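Local coordinates for sensor protein kinase HptS (Staphylococcus aureus, PDB 6LKI) that probably phosphorylates itself on histidine in response to an extracellular signal, as the sensor kinase of a two-component system controlling hexose phosphate uptake, at residues T16-H27 with E48-P57; Q148-V156 with D162-D170. All coordinates share one frame; numbering follows the deposited sequence.

Contact 1 (T16-H27 with E48-P57); sequences TEKQIQTFITQH and ELLKLIHQQP
Gln56 NE2 is gripped by three groups: it donates to Leu52 O at 3.1 Å, to a water, and only weakly to Gln19 OE1 across the interface. The folded side chain of Gln56 thus turns back onto the end of the helix it follows. The same water donates to Gln55 OE1. Gln56 OE1 lies 3.5 Å from Thr16 CG2, buried with no polar partner in the model; the nearby Thr16 OG1 is bonded to Ser12 O.

Further along, His27 NE2 donates to Glu48 OE1 over 2.7 Å, bridging the two helices where residues 27 and 48 face each other. The oxygen sits at the imidazole edge, near the ring plane; the nitrogen in turn meets OE1 on its anti side, lifted 31° out of the carboxylate plane. Because ND1 also donates, to Phe23 O one turn back, both ring nitrogens act as donors, which would favour the charged imidazolium beside Glu48. These two bonds fix the rotation of the imidazole, one face of which rests on Phe23 CE1.

The Phe23 ring is thereby held between two groups. On the face away from His27 ND1, Leu52 CD2 makes a CH-pi contact 3.8 Å from the ring centroid of Phe23, while Leu49 CD2 comes obliquely to CZ. With Phe23 CG anti to the backbone N (chi1 169°), the ring reaches across the interface; Leu52 CD1 fills in beside Phe23 CB, 3.8 Å away.

The result is an antiparallel helix pair, axes 10.6 Å apart, packed through Ile20, Leu49 and Ile53 onto the strands behind, consistent with the helical side of a PAS-like module in a double Cache sensor.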
loop_
_atom_site.group_PDB
_atom_site.type_symbol
_atom_site.label_atom_id
_atom_site.label_comp_id
_atom_site.label_asym_id
_atom_site.label_seq_id
_atom_site.Cartn_x
_atom_site.Cartn_y
_atom_site.Cartn_z
ATOM N N THR B 16 7.532 -23.880 -14.212
ATOM C CA THR B 16 7.184 -22.491 -14.493
ATOM C C THR B 16 7.909 -21.535 -13.552
ATOM O O THR B 16 8.404 -20.486 -13.979
ATOM C CB THR B 16 5.670 -22.298 -14.391
ATOM O OG1 THR B 16 5.018 -23.085 -15.395
ATOM C CG2 THR B 16 5.296 -20.832 -14.580
ATOM N N GLU B 17 7.989 -21.886 -12.266
ATOM C CA GLU B 17 8.671 -21.021 -11.309
ATOM C C GLU B 17 10.158 -20.912 -11.625
ATOM O O GLU B 17 10.759 -19.845 -11.453
ATOM C CB GLU B 17 8.458 -21.539 -9.887
ATOM C CG GLU B 17 8.591 -20.465 -8.821
ATOM C CD GLU B 17 10.017 -20.304 -8.331
ATOM O OE1 GLU B 17 10.845 -21.200 -8.600
ATOM O OE2 GLU B 17 10.308 -19.285 -7.671
ATOM N N LYS B 18 10.767 -22.009 -12.083
ATOM C CA LYS B 18 12.164 -21.971 -12.510
ATOM C C LYS B 18 12.354 -21.004 -13.670
ATOM O O LYS B 18 13.298 -20.204 -13.681
ATOM C CB LYS B 18 12.624 -23.384 -12.887
ATOM C CG LYS B 18 14.014 -23.503 -13.523
ATOM C CD LYS B 18 13.973 -23.408 -15.051
ATOM C CE LYS B 18 15.210 -22.712 -15.580
ATOM N NZ LYS B 18 15.061 -22.240 -16.983
ATOM N N GLN B 19 11.464 -21.072 -14.664
ATOM C CA GLN B 19 11.580 -20.196 -15.824
ATOM C C GLN B 19 11.446 -18.732 -15.435
ATOM O O GLN B 19 12.094 -17.868 -16.038
ATOM C CB GLN B 19 10.530 -20.571 -16.871
ATOM C CG GLN B 19 10.620 -22.016 -17.327
ATOM C CD GLN B 19 10.708 -22.150 -18.832
ATOM O OE1 GLN B 19 10.151 -21.339 -19.573
ATOM N NE2 GLN B 19 11.418 -23.172 -19.295
ATOM N N ILE B 20 10.621 -18.433 -14.429
ATOM C CA ILE B 20 10.506 -17.058 -13.948
ATOM C C ILE B 20 11.823 -16.603 -13.330
ATOM O O ILE B 20 12.329 -15.516 -13.632
ATOM C CB ILE B 20 9.343 -16.931 -12.947
ATOM C CG1 ILE B 20 8.004 -17.169 -13.651
ATOM C CG2 ILE B 20 9.368 -15.566 -12.277
ATOM C CD1 ILE B 20 6.815 -17.190 -12.711
ATOM N N GLN B 21 12.402 -17.436 -12.463
ATOM C CA GLN B 21 13.643 -17.060 -11.792
ATOM C C GLN B 21 14.784 -16.885 -12.787
ATOM O O GLN B 21 15.596 -15.961 -12.655
ATOM C CB GLN B 21 14.006 -18.103 -10.736
ATOM C CG GLN B 21 12.963 -18.269 -9.638
ATOM C CD GLN B 21 12.855 -17.053 -8.733
ATOM O OE1 GLN B 21 13.705 -16.163 -8.760
ATOM N NE2 GLN B 21 11.806 -17.014 -7.920
ATOM N N THR B 22 14.836 -17.765 -13.774
ATOM C CA THR B 22 15.842 -17.678 -14.799
ATOM C C THR B 22 15.672 -16.425 -15.602
ATOM O O THR B 22 16.610 -15.797 -15.930
ATOM C CB THR B 22 15.787 -18.870 -15.751
ATOM O OG1 THR B 22 16.033 -20.060 -15.055
ATOM C CG2 THR B 22 16.795 -18.745 -16.830
ATOM N N PHE B 23 14.445 -16.089 -15.913
ATOM C CA PHE B 23 14.130 -14.850 -16.587
ATOM C C PHE B 23 14.685 -13.653 -15.822
ATOM O O PHE B 23 15.307 -12.818 -16.373
ATOM C CB PHE B 23 12.622 -14.740 -16.814
ATOM C CG PHE B 23 12.160 -13.381 -17.259
ATOM C CD1 PHE B 23 12.046 -13.090 -18.569
ATOM C CD2 PHE B 23 11.825 -12.420 -16.352
ATOM C CE1 PHE B 23 11.619 -11.859 -18.979
ATOM C CE2 PHE B 23 11.394 -11.192 -16.737
ATOM C CZ PHE B 23 11.308 -10.904 -18.059
ATOM N N ILE B 24 14.463 -13.630 -14.533
ATOM C CA ILE B 24 14.936 -12.550 -13.717
ATOM C C ILE B 24 16.454 -12.438 -13.755
ATOM O O ILE B 24 16.983 -11.395 -13.941
ATOM C CB ILE B 24 14.430 -12.670 -12.294
ATOM C CG1 ILE B 24 12.941 -12.507 -12.277
ATOM C CG2 ILE B 24 14.985 -11.564 -11.467
ATOM C CD1 ILE B 24 12.505 -11.189 -12.830
ATOM N N THR B 25 17.126 -13.543 -13.572
ATOM C CA THR B 25 18.559 -13.560 -13.572
ATOM C C THR B 25 19.131 -13.047 -14.874
ATOM O O THR B 25 20.014 -12.259 -14.894
ATOM C CB THR B 25 19.029 -14.974 -13.296
ATOM O OG1 THR B 25 18.566 -15.372 -12.023
ATOM C CG2 THR B 25 20.452 -15.022 -13.291
ATOM N N GLN B 26 18.563 -13.465 -15.977
ATOM C CA GLN B 26 19.085 -13.100 -17.287
ATOM C C GLN B 26 18.683 -11.697 -17.725
ATOM O O GLN B 26 19.241 -11.194 -18.706
ATOM C CB GLN B 26 18.627 -14.122 -18.332
ATOM C CG GLN B 26 19.186 -15.517 -18.096
ATOM C CD GLN B 26 18.728 -16.525 -19.131
ATOM O OE1 GLN B 26 17.685 -16.354 -19.764
ATOM N NE2 GLN B 26 19.508 -17.584 -19.308
ATOM N N HIS B 27 17.749 -11.053 -17.025
ATOM C CA HIS B 27 17.284 -9.718 -17.380
ATOM C C HIS B 27 17.728 -8.651 -16.388
ATOM O O HIS B 27 17.315 -7.494 -16.516
ATOM C CB HIS B 27 15.759 -9.704 -17.502
ATOM C CG HIS B 27 15.258 -10.154 -18.837
ATOM N ND1 HIS B 27 15.189 -11.482 -19.197
ATOM C CD2 HIS B 27 14.802 -9.451 -19.901
ATOM C CE1 HIS B 27 14.713 -11.579 -20.425
ATOM N NE2 HIS B 27 14.469 -10.361 -20.875
ATOM N N GLU B 48 9.114 -8.084 -23.066
ATOM C CA GLU B 48 9.787 -9.173 -22.368
ATOM C C GLU B 48 8.848 -9.878 -21.396
ATOM O O GLU B 48 8.866 -11.110 -21.292
ATOM C CB GLU B 48 11.019 -8.641 -21.633
ATOM C CG GLU B 48 12.088 -8.084 -22.555
ATOM C CD GLU B 48 12.551 -9.098 -23.581
ATOM O OE1 GLU B 48 12.976 -10.201 -23.176
ATOM O OE2 GLU B 48 12.481 -8.797 -24.792
ATOM N N LEU B 49 8.019 -9.114 -20.680
ATOM C CA LEU B 49 7.108 -9.717 -19.712
ATOM C C LEU B 49 6.021 -10.533 -20.403
ATOM O O LEU B 49 5.699 -11.644 -19.966
ATOM C CB LEU B 49 6.489 -8.634 -18.826
ATOM C CG LEU B 49 7.422 -7.957 -17.818
ATOM C CD1 LEU B 49 6.717 -6.801 -17.123
ATOM C CD2 LEU B 49 7.941 -8.959 -16.795
ATOM N N LEU B 50 5.441 -10.001 -21.481
ATOM C CA LEU B 50 4.433 -10.759 -22.214
ATOM C C LEU B 50 5.036 -11.981 -22.896
ATOM O O LEU B 50 4.364 -13.011 -23.029
ATOM C CB LEU B 50 3.739 -9.858 -23.235
ATOM C CG LEU B 50 2.772 -8.847 -22.615
ATOM C CD1 LEU B 50 2.359 -7.792 -23.629
ATOM C CD2 LEU B 50 1.550 -9.558 -22.053
ATOM N N LYS B 51 6.296 -11.893 -23.331
ATOM C CA LYS B 51 6.965 -13.069 -23.877
ATOM C C LYS B 51 7.112 -14.153 -22.817
ATOM O O LYS B 51 6.887 -15.337 -23.093
ATOM C CB LYS B 51 8.330 -12.678 -24.443
ATOM C CG LYS B 51 9.074 -13.813 -25.128
ATOM C CD LYS B 51 10.324 -13.304 -25.829
ATOM C CE LYS B 51 9.986 -12.199 -26.819
ATOM N NZ LYS B 51 11.205 -11.602 -27.431
ATOM N N LEU B 52 7.478 -13.761 -21.594
ATOM C CA LEU B 52 7.619 -14.728 -20.509
ATOM C C LEU B 52 6.277 -15.344 -20.136
ATOM O O LEU B 52 6.190 -16.556 -19.903
ATOM C CB LEU B 52 8.253 -14.055 -19.292
ATOM C CG LEU B 52 8.263 -14.856 -17.988
ATOM C CD1 LEU B 52 9.291 -15.979 -18.056
ATOM C CD2 LEU B 52 8.526 -13.947 -16.796
ATOM N N ILE B 53 5.224 -14.525 -20.079
ATOM C CA ILE B 53 3.904 -15.007 -19.675
ATOM C C ILE B 53 3.440 -16.133 -20.592
ATOM O O ILE B 53 2.957 -17.175 -20.134
ATOM C CB ILE B 53 2.894 -13.844 -19.660
ATOM C CG1 ILE B 53 3.176 -12.904 -18.486
ATOM C CG2 ILE B 53 1.462 -14.368 -19.611
ATOM C CD1 ILE B 53 3.350 -13.608 -17.162
ATOM N N HIS B 54 3.579 -15.942 -21.899
ATOM C CA HIS B 54 3.054 -16.912 -22.853
ATOM C C HIS B 54 4.001 -18.075 -23.111
ATOM O O HIS B 54 3.639 -18.991 -23.857
ATOM C CB HIS B 54 2.703 -16.209 -24.163
ATOM C CG HIS B 54 1.539 -15.278 -24.037
ATOM N ND1 HIS B 54 1.684 -13.908 -24.001
ATOM C CD2 HIS B 54 0.213 -15.521 -23.912
ATOM C CE1 HIS B 54 0.495 -13.347 -23.870
ATOM N NE2 HIS B 54 -0.414 -14.303 -23.814
ATOM N N GLN B 55 5.195 -18.067 -22.519
ATOM C CA GLN B 55 6.053 -19.244 -22.554
ATOM C C GLN B 55 5.676 -20.268 -21.493
ATOM O O GLN B 55 6.158 -21.404 -21.550
ATOM C CB GLN B 55 7.519 -18.838 -22.378
ATOM C CG GLN B 55 8.159 -18.269 -23.631
ATOM C CD GLN B 55 9.536 -17.690 -23.370
ATOM O OE1 GLN B 55 9.918 -17.462 -22.223
ATOM N NE2 GLN B 55 10.286 -17.443 -24.437
ATOM N N GLN B 56 4.825 -19.897 -20.538
ATOM C CA GLN B 56 4.367 -20.735 -19.442
ATOM C C GLN B 56 2.980 -21.290 -19.735
ATOM O O GLN B 56 2.135 -20.585 -20.297
ATOM C CB GLN B 56 4.328 -19.945 -18.133
ATOM C CG GLN B 56 5.499 -18.994 -17.946
ATOM C CD GLN B 56 6.845 -19.681 -18.108
ATOM O OE1 GLN B 56 7.045 -20.800 -17.636
ATOM N NE2 GLN B 56 7.777 -19.010 -18.777
ATOM N N PRO B 57 2.728 -22.552 -19.372
ATOM C CA PRO B 57 1.387 -23.114 -19.603
ATOM C C PRO B 57 0.291 -22.380 -18.852
ATOM O O PRO B 57 -0.774 -22.113 -19.421
ATOM C CB PRO B 57 1.532 -24.566 -19.121
ATOM C CG PRO B 57 2.999 -24.847 -19.177
ATOM C CD PRO B 57 3.669 -23.551 -18.843
HETATM O O HOH W 1 10.408 -18.954 -20.009
#

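Contact 2 (Q148-V156 with D162-D170); sequences QFGFMNESV and DHRLIIYKD
Val156 and Leu165 exchange two backbone hydrogen bonds, Leu165 N to Val156 O at 2.9 Å and Val156 N to Leu165 O at 3.1 Å. Glu154 and Ile167 form the next hydrogen-bonded antiparallel pair, with Ile167 N to Glu154 O nearly straight at 171°. Toward Met152 and Lys169 the mutual bonds weaken and bend. At the non-hydrogen-bonded pair between them, the CA atoms of Ser155 and Ile166 come closer, 4.3 Å apart, and CA hydrogens point at carbonyls, as from Ser155 CA to Leu165 O at 3.2 Å.

Side chains of Asn153, Ser155, Ile166 and Tyr168 share one face of the hairpin. Ser155 CB packs on Ile166 CG1, and Asn153 CB touches Tyr168 CB at 3.8 Å. The Phe151 and Tyr168 rings lie side by side, near parallel but slid apart so that they barely overlap; CD2 of Phe151 meets CD2 of Tyr168 at 3.6 Å. At another part of the Phe151 rim, Asp170 OD1 lies in the ring plane and Asp170 CB approaches CD1.

Several groups set these positions. Phe149 O stands over the centre of one face of the Phe151 ring, brought there by the turn at Gly150, whose phi is positive. Asn153 ND2 donates to Phe151 O at 3.2 Å, its amide swung back by a chi1 of 72°. Tyr168 OH is held by Asp135.

A salt bridge from Arg164 to Asp128 ties strand 163-169 to a residue outside the hairpin. That strand bonds along its other edge to strand 120-125, leaving 152-157 outermost in this sheet. Val156 and Ile167 pack against Val6 of helix 2-31 and Leu165 against Ser9, with helix 108-116 also on Ile167.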
loop_
_atom_site.group_PDB
_atom_site.type_symbol
_atom_site.label_atom_id
_atom_site.label_comp_id
_atom_site.label_asym_id
_atom_site.label_seq_id
_atom_site.Cartn_x
_atom_site.Cartn_y
_atom_site.Cartn_z
ATOM N N GLN B 148 -14.258 -31.853 7.268
ATOM C CA GLN B 148 -15.605 -31.290 7.157
ATOM C C GLN B 148 -16.329 -31.759 5.901
ATOM O O GLN B 148 -17.475 -32.219 5.957
ATOM C CB GLN B 148 -15.529 -29.761 7.169
ATOM C CG GLN B 148 -14.904 -29.158 8.413
ATOM C CD GLN B 148 -14.716 -27.658 8.289
ATOM O OE1 GLN B 148 -14.502 -27.138 7.193
ATOM N NE2 GLN B 148 -14.805 -26.955 9.410
ATOM N N PHE B 149 -15.658 -31.652 4.757
ATOM C CA PHE B 149 -16.200 -32.088 3.480
ATOM C C PHE B 149 -15.647 -33.438 3.039
ATOM O O PHE B 149 -16.361 -34.209 2.388
ATOM C CB PHE B 149 -15.922 -31.029 2.406
ATOM C CG PHE B 149 -16.040 -29.603 2.899
ATOM C CD1 PHE B 149 -14.981 -28.976 3.547
ATOM C CD2 PHE B 149 -17.213 -28.889 2.705
ATOM C CE1 PHE B 149 -15.098 -27.672 3.996
ATOM C CE2 PHE B 149 -17.332 -27.584 3.151
ATOM C CZ PHE B 149 -16.273 -26.976 3.796
ATOM N N GLY B 150 -14.386 -33.724 3.367
ATOM C CA GLY B 150 -13.845 -35.073 3.349
ATOM C C GLY B 150 -13.822 -35.819 2.033
ATOM O O GLY B 150 -14.290 -36.958 1.967
ATOM N N PHE B 151 -13.262 -35.221 0.988
ATOM C CA PHE B 151 -13.185 -35.915 -0.288
ATOM C C PHE B 151 -11.863 -36.659 -0.442
ATOM O O PHE B 151 -10.865 -36.366 0.222
ATOM C CB PHE B 151 -13.358 -34.951 -1.463
ATOM C CG PHE B 151 -14.416 -33.906 -1.255
ATOM C CD1 PHE B 151 -15.754 -34.217 -1.437
ATOM C CD2 PHE B 151 -14.077 -32.615 -0.886
ATOM C CE1 PHE B 151 -16.739 -33.259 -1.252
ATOM C CE2 PHE B 151 -15.055 -31.651 -0.707
ATOM C CZ PHE B 151 -16.390 -31.975 -0.886
ATOM N N MET B 152 -11.874 -37.634 -1.350
ATOM C CA MET B 152 -10.685 -38.373 -1.752
ATOM C C MET B 152 -9.646 -37.420 -2.332
ATOM O O MET B 152 -9.834 -36.885 -3.429
ATOM C CB MET B 152 -11.067 -39.451 -2.771
ATOM C CG MET B 152 -9.948 -40.397 -3.164
ATOM S SD MET B 152 -10.421 -41.413 -4.580
ATOM C CE MET B 152 -12.109 -41.835 -4.146
ATOM N N ASN B 153 -8.548 -37.206 -1.609
ATOM C CA ASN B 153 -7.574 -36.178 -1.949
ATOM C C ASN B 153 -6.168 -36.761 -1.996
ATOM O O ASN B 153 -5.906 -37.875 -1.534
ATOM C CB ASN B 153 -7.625 -35.019 -0.945
ATOM C CG ASN B 153 -7.047 -35.396 0.406
ATOM O OD1 ASN B 153 -5.839 -35.310 0.626
ATOM N ND2 ASN B 153 -7.911 -35.837 1.315
ATOM N N GLU B 154 -5.258 -35.969 -2.563
ATOM C CA GLU B 154 -3.838 -36.297 -2.618
ATOM C C GLU B 154 -3.061 -34.995 -2.734
ATOM O O GLU B 154 -3.388 -34.154 -3.577
ATOM C CB GLU B 154 -3.522 -37.220 -3.798
ATOM C CG GLU B 154 -3.385 -38.682 -3.416
ATOM C CD GLU B 154 -3.098 -39.574 -4.605
ATOM O OE1 GLU B 154 -4.046 -39.882 -5.359
ATOM O OE2 GLU B 154 -1.926 -39.968 -4.783
ATOM N N SER B 155 -2.042 -34.832 -1.895
ATOM C CA SER B 155 -1.296 -33.586 -1.812
ATOM C C SER B 155 0.188 -33.828 -2.051
ATOM O O SER B 155 0.714 -34.909 -1.772
ATOM C CB SER B 155 -1.489 -32.914 -0.446
ATOM O OG SER B 155 -0.943 -33.707 0.593
ATOM N N VAL B 156 0.858 -32.802 -2.581
ATOM C CA VAL B 156 2.308 -32.785 -2.720
ATOM C C VAL B 156 2.809 -31.419 -2.275
ATOM O O VAL B 156 2.051 -30.452 -2.182
ATOM C CB VAL B 156 2.786 -33.072 -4.162
ATOM C CG1 VAL B 156 2.472 -34.506 -4.565
ATOM C CG2 VAL B 156 2.184 -32.070 -5.134
ATOM N N ASP B 162 6.887 -23.079 1.011
ATOM C CA ASP B 162 6.274 -24.022 1.946
ATOM C C ASP B 162 4.768 -24.131 1.692
ATOM O O ASP B 162 3.933 -23.872 2.559
ATOM C CB ASP B 162 6.567 -23.605 3.382
ATOM C CG ASP B 162 8.049 -23.625 3.704
ATOM O OD1 ASP B 162 8.681 -24.687 3.527
ATOM O OD2 ASP B 162 8.583 -22.580 4.138
ATOM N N HIS B 163 4.429 -24.529 0.468
ATOM C CA HIS B 163 3.047 -24.654 0.034
ATOM C C HIS B 163 2.763 -26.084 -0.401
ATOM O O HIS B 163 3.669 -26.817 -0.812
ATOM C CB HIS B 163 2.736 -23.690 -1.120
ATOM C CG HIS B 163 2.915 -22.246 -0.767
ATOM N ND1 HIS B 163 3.031 -21.256 -1.719
ATOM C CD2 HIS B 163 3.001 -21.626 0.434
ATOM C CE1 HIS B 163 3.180 -20.087 -1.119
ATOM N NE2 HIS B 163 3.166 -20.285 0.186
ATOM N N ARG B 164 1.495 -26.473 -0.310
ATOM C CA ARG B 164 1.045 -27.803 -0.697
ATOM C C ARG B 164 -0.083 -27.682 -1.711
ATOM O O ARG B 164 -1.033 -26.920 -1.503
ATOM C CB ARG B 164 0.570 -28.605 0.517
ATOM C CG ARG B 164 1.682 -29.032 1.459
ATOM C CD ARG B 164 1.123 -29.454 2.806
ATOM N NE ARG B 164 0.598 -28.317 3.556
ATOM C CZ ARG B 164 -0.495 -28.361 4.311
ATOM N NH1 ARG B 164 -1.184 -29.489 4.416
ATOM N NH2 ARG B 164 -0.899 -27.278 4.960
ATOM N N LEU B 165 0.023 -28.434 -2.803
ATOM C CA LEU B 165 -1.028 -28.508 -3.809
ATOM C C LEU B 165 -1.892 -29.728 -3.522
ATOM O O LEU B 165 -1.386 -30.853 -3.479
ATOM C CB LEU B 165 -0.438 -28.586 -5.216
ATOM C CG LEU B 165 -1.418 -29.027 -6.308
ATOM C CD1 LEU B 165 -2.498 -27.974 -6.530
ATOM C CD2 LEU B 165 -0.684 -29.335 -7.602
ATOM N N ILE B 166 -3.189 -29.506 -3.330
ATOM C CA ILE B 166 -4.125 -30.567 -2.976
ATOM C C ILE B 166 -5.185 -30.670 -4.063
ATOM O O ILE B 166 -5.896 -29.696 -4.342
ATOM C CB ILE B 166 -4.777 -30.323 -1.608
ATOM C CG1 ILE B 166 -3.733 -29.866 -0.585
ATOM C CG2 ILE B 166 -5.502 -31.574 -1.130
ATOM C CD1 ILE B 166 -4.313 -29.055 0.541
ATOM N N ILE B 167 -5.301 -31.853 -4.661
ATOM C CA ILE B 167 -6.322 -32.150 -5.658
ATOM C C ILE B 167 -7.257 -33.201 -5.080
ATOM O O ILE B 167 -6.807 -34.264 -4.632
ATOM C CB ILE B 167 -5.702 -32.625 -6.983
ATOM C CG1 ILE B 167 -4.870 -31.504 -7.607
ATOM C CG2 ILE B 167 -6.786 -33.084 -7.939
ATOM C CD1 ILE B 167 -4.255 -31.873 -8.937
ATOM N N TYR B 168 -8.556 -32.903 -5.078
ATOM C CA TYR B 168 -9.553 -33.744 -4.434
ATOM C C TYR B 168 -10.719 -33.996 -5.383
ATOM O O TYR B 168 -10.814 -33.405 -6.463
ATOM C CB TYR B 168 -10.052 -33.113 -3.127
ATOM C CG TYR B 168 -10.560 -31.695 -3.277
ATOM C CD1 TYR B 168 -9.693 -30.613 -3.195
ATOM C CD2 TYR B 168 -11.909 -31.439 -3.493
ATOM C CE1 TYR B 168 -10.153 -29.317 -3.330
ATOM C CE2 TYR B 168 -12.378 -30.146 -3.626
ATOM C CZ TYR B 168 -11.495 -29.089 -3.543
ATOM O OH TYR B 168 -11.956 -27.801 -3.676
ATOM N N LYS B 169 -11.618 -34.881 -4.954
ATOM C CA LYS B 169 -12.738 -35.308 -5.780
ATOM C C LYS B 169 -13.790 -35.965 -4.898
ATOM O O LYS B 169 -13.456 -36.754 -4.010
ATOM C CB LYS B 169 -12.277 -36.282 -6.871
ATOM C CG LYS B 169 -13.406 -36.945 -7.639
ATOM C CD LYS B 169 -12.944 -37.416 -9.006
ATOM C CE LYS B 169 -14.010 -38.259 -9.683
ATOM N NZ LYS B 169 -15.241 -37.468 -9.961
ATOM N N ASP B 170 -15.055 -35.643 -5.155
ATOM C CA ASP B 170 -16.167 -36.241 -4.418
ATOM C C ASP B 170 -16.569 -37.580 -5.026
ATOM O O ASP B 170 -15.769 -38.514 -5.083
ATOM C CB ASP B 170 -17.370 -35.293 -4.395
ATOM C CG ASP B 170 -18.463 -35.760 -3.450
ATOM O OD1 ASP B 170 -18.168 -36.575 -2.550
ATOM O OD2 ASP B 170 -19.617 -35.310 -3.604
#

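Overall arrangement
Contact 1 closes in the chain before contact 2 opens, and the two lie on opposite sides of the chain's centre, with their own centres 28 Å apart and nearest atoms about 9 Å apart, so they do not touch. Each is associated with a different four-stranded antiparallel sheet, both with strand order 2-1-4-3: the helix pair packs on that of 59-66, 69-72, 84-92 and 97-106, whereas the hairpin supplies two neighbouring strands of 120-125, 130-133, 152-157 and 163-169, with 152-157 at the edge. The long helix 2-31 spans the two, its early residues resting on contact 2 and its later ones building contact 1. This tandem plan resembles double Cache sensors, where a signal probably passes between modules.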